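Local coordinates for hydroquinone dioxygenase large subunit (Pseudomonas sp., PDB 4ZXA), which probably catalyses, together with its small subunit, the iron-dependent ring opening of hydroquinone by molecular oxygen, as a cupin-type dioxygenase, at residues F37-T49 against R57-A69. Residues are numbered along the deposited sequence; the frame is centred on the assembly and turned at random.
Sequences FELSRDEYFARIT and RSHLIPADIFLRA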
loop_
_atom_site.group_PDB
_atom_site.type_symbol
_atom_site.label_atom_id
_atom_site.label_comp_id
_atom_site.label_asym_id
_atom_site.label_seq_id
_atom_site.Cartn_x
_atom_site.Cartn_y
_atom_site.Cartn_z
ATOM N N PHE E 37 -11.758 -17.312 12.044
ATOM C CA PHE E 37 -11.308 -16.529 10.891
ATOM C C PHE E 37 -11.516 -17.304 9.600
ATOM O O PHE E 37 -11.299 -18.505 9.547
ATOM C CB PHE E 37 -9.808 -16.171 10.992
ATOM C CG PHE E 37 -9.492 -15.112 11.999
ATOM C CD1 PHE E 37 -9.709 -13.785 11.716
ATOM C CD2 PHE E 37 -8.960 -15.443 13.229
ATOM C CE1 PHE E 37 -9.413 -12.800 12.644
ATOM C CE2 PHE E 37 -8.668 -14.467 14.154
ATOM C CZ PHE E 37 -8.897 -13.143 13.856
ATOM N N GLU E 38 -11.895 -16.604 8.545
ATOM C CA GLU E 38 -11.895 -17.195 7.224
ATOM C C GLU E 38 -10.933 -16.444 6.328
ATOM O O GLU E 38 -11.053 -15.228 6.143
ATOM C CB GLU E 38 -13.285 -17.152 6.605
ATOM C CG GLU E 38 -13.711 -18.475 6.019
ATOM C CD GLU E 38 -14.303 -18.345 4.636
ATOM O OE1 GLU E 38 -14.047 -17.318 3.961
ATOM O OE2 GLU E 38 -15.027 -19.280 4.224
ATOM N N LEU E 39 -9.980 -17.176 5.770
ATOM C CA LEU E 39 -9.023 -16.599 4.845
ATOM C C LEU E 39 -9.223 -17.098 3.403
ATOM O O LEU E 39 -9.117 -18.303 3.132
ATOM C CB LEU E 39 -7.601 -16.899 5.325
ATOM C CG LEU E 39 -7.349 -16.397 6.746
ATOM C CD1 LEU E 39 -7.600 -17.490 7.763
ATOM C CD2 LEU E 39 -5.923 -15.860 6.862
ATOM N N SER E 40 -9.507 -16.171 2.486
ATOM C CA SER E 40 -9.610 -16.510 1.070
ATOM C C SER E 40 -8.904 -15.461 0.236
ATOM O O SER E 40 -8.645 -14.362 0.717
ATOM C CB SER E 40 -11.070 -16.572 0.642
ATOM O OG SER E 40 -11.626 -15.273 0.619
ATOM N N ARG E 41 -8.614 -15.788 -1.015
ATOM C CA ARG E 41 -8.008 -14.829 -1.924
ATOM C C ARG E 41 -8.627 -14.931 -3.308
ATOM O O ARG E 41 -9.092 -15.989 -3.713
ATOM C CB ARG E 41 -6.496 -15.041 -2.004
ATOM C CG ARG E 41 -6.065 -16.082 -3.014
ATOM C CD ARG E 41 -4.700 -15.767 -3.590
ATOM N NE ARG E 41 -4.763 -14.738 -4.620
ATOM C CZ ARG E 41 -3.722 -14.330 -5.337
ATOM N NH1 ARG E 41 -2.529 -14.861 -5.140
ATOM N NH2 ARG E 41 -3.877 -13.389 -6.252
ATOM N N ASP E 42 -8.632 -13.819 -4.029
ATOM C CA ASP E 42 -9.074 -13.817 -5.412
ATOM C C ASP E 42 -7.937 -13.354 -6.311
ATOM O O ASP E 42 -6.771 -13.549 -5.993
ATOM C CB ASP E 42 -10.316 -12.944 -5.600
ATOM C CG ASP E 42 -10.110 -11.529 -5.129
ATOM O OD1 ASP E 42 -8.950 -11.091 -5.057
ATOM O OD2 ASP E 42 -11.111 -10.853 -4.833
ATOM N N GLU E 43 -8.279 -12.744 -7.435
ATOM C CA GLU E 43 -7.279 -12.339 -8.411
ATOM C C GLU E 43 -6.422 -11.166 -7.936
ATOM O O GLU E 43 -5.305 -10.982 -8.405
ATOM C CB GLU E 43 -7.945 -12.013 -9.747
ATOM C CG GLU E 43 -8.547 -13.218 -10.452
ATOM C CD GLU E 43 -9.978 -13.495 -10.036
ATOM O OE1 GLU E 43 -10.453 -12.869 -9.072
ATOM O OE2 GLU E 43 -10.629 -14.343 -10.672
ATOM N N TYR E 44 -6.948 -10.378 -7.007
ATOM C CA TYR E 44 -6.227 -9.206 -6.512
ATOM C C TYR E 44 -6.028 -9.151 -4.990
ATOM O O TYR E 44 -5.048 -8.575 -4.519
ATOM C CB TYR E 44 -6.941 -7.921 -6.944
ATOM C CG TYR E 44 -6.611 -7.434 -8.338
ATOM C CD1 TYR E 44 -7.598 -7.334 -9.313
ATOM C CD2 TYR E 44 -5.322 -7.067 -8.678
ATOM C CE1 TYR E 44 -7.306 -6.877 -10.574
ATOM C CE2 TYR E 44 -5.020 -6.609 -9.942
ATOM C CZ TYR E 44 -6.014 -6.516 -10.891
ATOM O OH TYR E 44 -5.713 -6.062 -12.161
ATOM N N PHE E 45 -6.952 -9.720 -4.219
ATOM C CA PHE E 45 -6.928 -9.518 -2.774
ATOM C C PHE E 45 -6.968 -10.781 -1.928
ATOM O O PHE E 45 -7.685 -11.736 -2.229
ATOM C CB PHE E 45 -8.078 -8.614 -2.335
ATOM C CG PHE E 45 -8.292 -7.423 -3.224
ATOM C CD1 PHE E 45 -7.400 -6.361 -3.212
ATOM C CD2 PHE E 45 -9.394 -7.359 -4.066
ATOM C CE1 PHE E 45 -7.587 -5.257 -4.032
ATOM C CE2 PHE E 45 -9.595 -6.252 -4.887
ATOM C CZ PHE E 45 -8.689 -5.201 -4.874
ATOM N N ALA E 46 -6.195 -10.767 -0.848
ATOM C CA ALA E 46 -6.470 -11.642 0.277
ATOM C C ALA E 46 -7.647 -11.036 1.032
ATOM O O ALA E 46 -7.769 -9.810 1.144
ATOM C CB ALA E 46 -5.257 -11.749 1.187
ATOM N N ARG E 47 -8.518 -11.891 1.545
ATOM C CA ARG E 47 -9.673 -11.420 2.273
ATOM C C ARG E 47 -9.814 -12.167 3.581
ATOM O O ARG E 47 -9.781 -13.390 3.603
ATOM C CB ARG E 47 -10.923 -11.607 1.432
ATOM C CG ARG E 47 -12.202 -11.279 2.187
ATOM C CD ARG E 47 -13.397 -11.597 1.339
ATOM N NE ARG E 47 -14.631 -11.208 1.987
ATOM C CZ ARG E 47 -15.797 -11.801 1.758
ATOM N NH1 ARG E 47 -15.857 -12.812 0.899
ATOM N NH2 ARG E 47 -16.892 -11.393 2.391
ATOM N N ILE E 48 -9.984 -11.422 4.668
ATOM C CA ILE E 48 -10.098 -12.007 5.994
ATOM C C ILE E 48 -11.450 -11.670 6.555
ATOM O O ILE E 48 -11.825 -10.508 6.567
ATOM C CB ILE E 48 -9.042 -11.426 6.961
ATOM C CG1 ILE E 48 -7.648 -11.543 6.351
ATOM C CG2 ILE E 48 -9.095 -12.135 8.325
ATOM C CD1 ILE E 48 -7.283 -12.973 6.078
ATOM N N THR E 49 -12.182 -12.674 7.031
ATOM C CA THR E 49 -13.437 -12.417 7.723
ATOM C C THR E 49 -13.363 -12.873 9.175
ATOM O O THR E 49 -12.541 -13.718 9.524
ATOM C CB THR E 49 -14.654 -13.083 7.031
ATOM O OG1 THR E 49 -14.526 -14.509 7.076
ATOM C CG2 THR E 49 -14.774 -12.626 5.592
ATOM N N ARG E 57 -17.390 -9.640 9.748
ATOM C CA ARG E 57 -16.655 -8.478 9.273
ATOM C C ARG E 57 -15.615 -8.904 8.226
ATOM O O ARG E 57 -15.097 -10.018 8.269
ATOM C CB ARG E 57 -15.977 -7.753 10.440
ATOM C CG ARG E 57 -16.791 -7.682 11.724
ATOM C CD ARG E 57 -18.259 -7.323 11.483
ATOM N NE ARG E 57 -18.521 -5.890 11.426
ATOM C CZ ARG E 57 -19.410 -5.257 12.194
ATOM N NH1 ARG E 57 -20.126 -5.919 13.093
ATOM N NH2 ARG E 57 -19.590 -3.952 12.059
ATOM N N SER E 58 -15.305 -8.020 7.287
ATOM C CA SER E 58 -14.327 -8.355 6.258
ATOM C C SER E 58 -13.259 -7.295 6.081
ATOM O O SER E 58 -13.429 -6.139 6.474
ATOM C CB SER E 58 -15.012 -8.601 4.915
ATOM O OG SER E 58 -16.062 -9.527 5.069
ATOM N N HIS E 59 -12.163 -7.703 5.458
ATOM C CA HIS E 59 -11.088 -6.784 5.152
ATOM C C HIS E 59 -10.223 -7.294 3.992
ATOM O O HIS E 59 -9.854 -8.469 3.935
ATOM C CB HIS E 59 -10.260 -6.525 6.405
ATOM C CG HIS E 59 -9.105 -5.608 6.178
ATOM N ND1 HIS E 59 -9.260 -4.253 5.993
ATOM C CD2 HIS E 59 -7.775 -5.851 6.098
ATOM C CE1 HIS E 59 -8.078 -3.697 5.819
ATOM N NE2 HIS E 59 -7.159 -4.643 5.881
ATOM N N LEU E 60 -9.918 -6.407 3.056
ATOM C CA LEU E 60 -9.125 -6.784 1.902
ATOM C C LEU E 60 -7.687 -6.302 2.045
ATOM O O LEU E 60 -7.429 -5.197 2.526
ATOM C CB LEU E 60 -9.725 -6.209 0.616
ATOM C CG LEU E 60 -10.789 -6.962 -0.190
ATOM C CD1 LEU E 60 -11.265 -8.242 0.494
ATOM C CD2 LEU E 60 -11.950 -6.030 -0.502
ATOM N N ILE E 61 -6.757 -7.150 1.624
ATOM C CA ILE E 61 -5.366 -6.772 1.497
ATOM C C ILE E 61 -4.857 -7.267 0.144
ATOM O O ILE E 61 -5.027 -8.439 -0.189
ATOM C CB ILE E 61 -4.521 -7.377 2.631
ATOM C CG1 ILE E 61 -5.095 -6.973 3.989
ATOM C CG2 ILE E 61 -3.076 -6.960 2.502
ATOM C CD1 ILE E 61 -4.452 -7.698 5.156
ATOM N N PRO E 62 -4.247 -6.373 -0.647
ATOM C CA PRO E 62 -3.647 -6.744 -1.942
ATOM C C PRO E 62 -2.762 -7.984 -1.780
ATOM O O PRO E 62 -1.975 -8.042 -0.834
ATOM C CB PRO E 62 -2.774 -5.536 -2.286
ATOM C CG PRO E 62 -3.436 -4.386 -1.557
ATOM C CD PRO E 62 -3.972 -4.974 -0.277
ATOM N N ALA E 63 -2.887 -8.940 -2.699
ATOM C CA ALA E 63 -2.319 -10.274 -2.536
ATOM C C ALA E 63 -0.808 -10.279 -2.398
ATOM O O ALA E 63 -0.253 -11.102 -1.662
ATOM C CB ALA E 63 -2.746 -11.179 -3.695
ATOM N N ASP E 64 -0.130 -9.388 -3.114
ATOM C CA ASP E 64 1.318 -9.334 -2.967
ATOM C C ASP E 64 1.708 -8.834 -1.571
ATOM O O ASP E 64 2.537 -9.444 -0.911
ATOM C CB ASP E 64 2.003 -8.535 -4.084
ATOM C CG ASP E 64 1.494 -7.107 -4.195
ATOM O OD1 ASP E 64 0.442 -6.785 -3.596
ATOM O OD2 ASP E 64 2.153 -6.305 -4.908
ATOM N N ILE E 65 1.088 -7.752 -1.112
ATOM C CA ILE E 65 1.333 -7.242 0.237
ATOM C C ILE E 65 1.082 -8.331 1.281
ATOM O O ILE E 65 1.928 -8.574 2.161
ATOM C CB ILE E 65 0.504 -5.959 0.509
ATOM C CG1 ILE E 65 0.976 -4.847 -0.436
ATOM C CG2 ILE E 65 0.610 -5.512 1.945
ATOM C CD1 ILE E 65 0.237 -3.551 -0.267
ATOM N N PHE E 66 -0.057 -9.011 1.147
ATOM C CA PHE E 66 -0.427 -10.082 2.065
ATOM C C PHE E 66 0.593 -11.205 2.102
ATOM O O PHE E 66 0.996 -11.639 3.181
ATOM C CB PHE E 66 -1.785 -10.677 1.706
ATOM C CG PHE E 66 -2.293 -11.655 2.718
ATOM C CD1 PHE E 66 -2.030 -13.010 2.589
ATOM C CD2 PHE E 66 -3.035 -11.219 3.805
ATOM C CE1 PHE E 66 -2.503 -13.927 3.533
ATOM C CE2 PHE E 66 -3.519 -12.129 4.758
ATOM C CZ PHE E 66 -3.254 -13.481 4.616
ATOM N N LEU E 67 0.993 -11.687 0.928
ATOM C CA LEU E 67 1.947 -12.793 0.853
ATOM C C LEU E 67 3.326 -12.439 1.403
ATOM O O LEU E 67 3.920 -13.248 2.116
ATOM C CB LEU E 67 2.071 -13.339 -0.571
ATOM C CG LEU E 67 0.788 -14.021 -1.039
ATOM C CD1 LEU E 67 0.822 -14.216 -2.536
ATOM C CD2 LEU E 67 0.585 -15.349 -0.292
ATOM N N ARG E 68 3.841 -11.252 1.091
ATOM C CA ARG E 68 5.144 -10.868 1.630
ATOM C C ARG E 68 5.076 -10.866 3.158
ATOM O O ARG E 68 6.003 -11.337 3.842
ATOM C CB ARG E 68 5.583 -9.491 1.124
ATOM C CG ARG E 68 5.715 -9.376 -0.382
ATOM C CD ARG E 68 6.416 -8.078 -0.785
ATOM N NE ARG E 68 6.228 -7.794 -2.206
ATOM C CZ ARG E 68 5.358 -6.909 -2.686
ATOM N NH1 ARG E 68 4.598 -6.190 -1.861
ATOM N NH2 ARG E 68 5.259 -6.740 -3.997
ATOM N N ALA E 69 3.967 -10.359 3.692
ATOM C CA ALA E 69 3.808 -10.255 5.144
ATOM C C ALA E 69 3.761 -11.622 5.795
ATOM O O ALA E 69 4.465 -11.868 6.765
ATOM C CB ALA E 69 2.564 -9.464 5.502
#
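The methyl of Ala-46 sits over one face of the Phe-66 ring, with CB 3.6 Å from the ring centroid and 23° off its normal, a close CH-pi contact. A chi1 of -172° swings the Phe-66 side chain from the first turn of helix 63-69 against strand 45-49; its rim also receives Leu-39 CD2 near the ring plane, and Ile-48 CD1 comes within 4.1 Å of Phe-66 CE2. Trp-136 of helix 122-136 and Ile-89 close this buried side. Where strand 57-62 gives way to the helix, Ala-63 N donates to Tyr-44 O (2.8 Å). Alongside, the guanidinium of Arg-41 lays one face on Ala-63 CB, 3.6 Å from Arg-41 NH2, and grips Asp-42 O side-on through NE and NH2, both in the carbonyl plane; NH2 also reaches Ala-153 O. An alanine here is likely to leave Asp-42 O and Ala-153 O without these donors and open a gap over the Ala-63 methyl. Asp-42 OD1 secures the turn from within, accepting from Tyr-44 N in an Asx turn that Phe-45 N extends to an Asx motif. The sheet face of Arg-47, Leu-60 and Ser-58 is looser: Leu-60 CD1 rests against Arg-47 CB (3.5 Å), and the extended, exposed Arg-47 makes only a weak, 3.4 Å bond from NH2 to Ser-58 OG, against which Arg-286 of the second subunit packs. Between these faces, bonds such as Ile-61 N to Ala-46 O (2.9 Å) zip strands 45-49 and 57-62 into an antiparallel beta hairpin, which runs through Pro-62, the N-cap, directly into a helix packed across its own sheet.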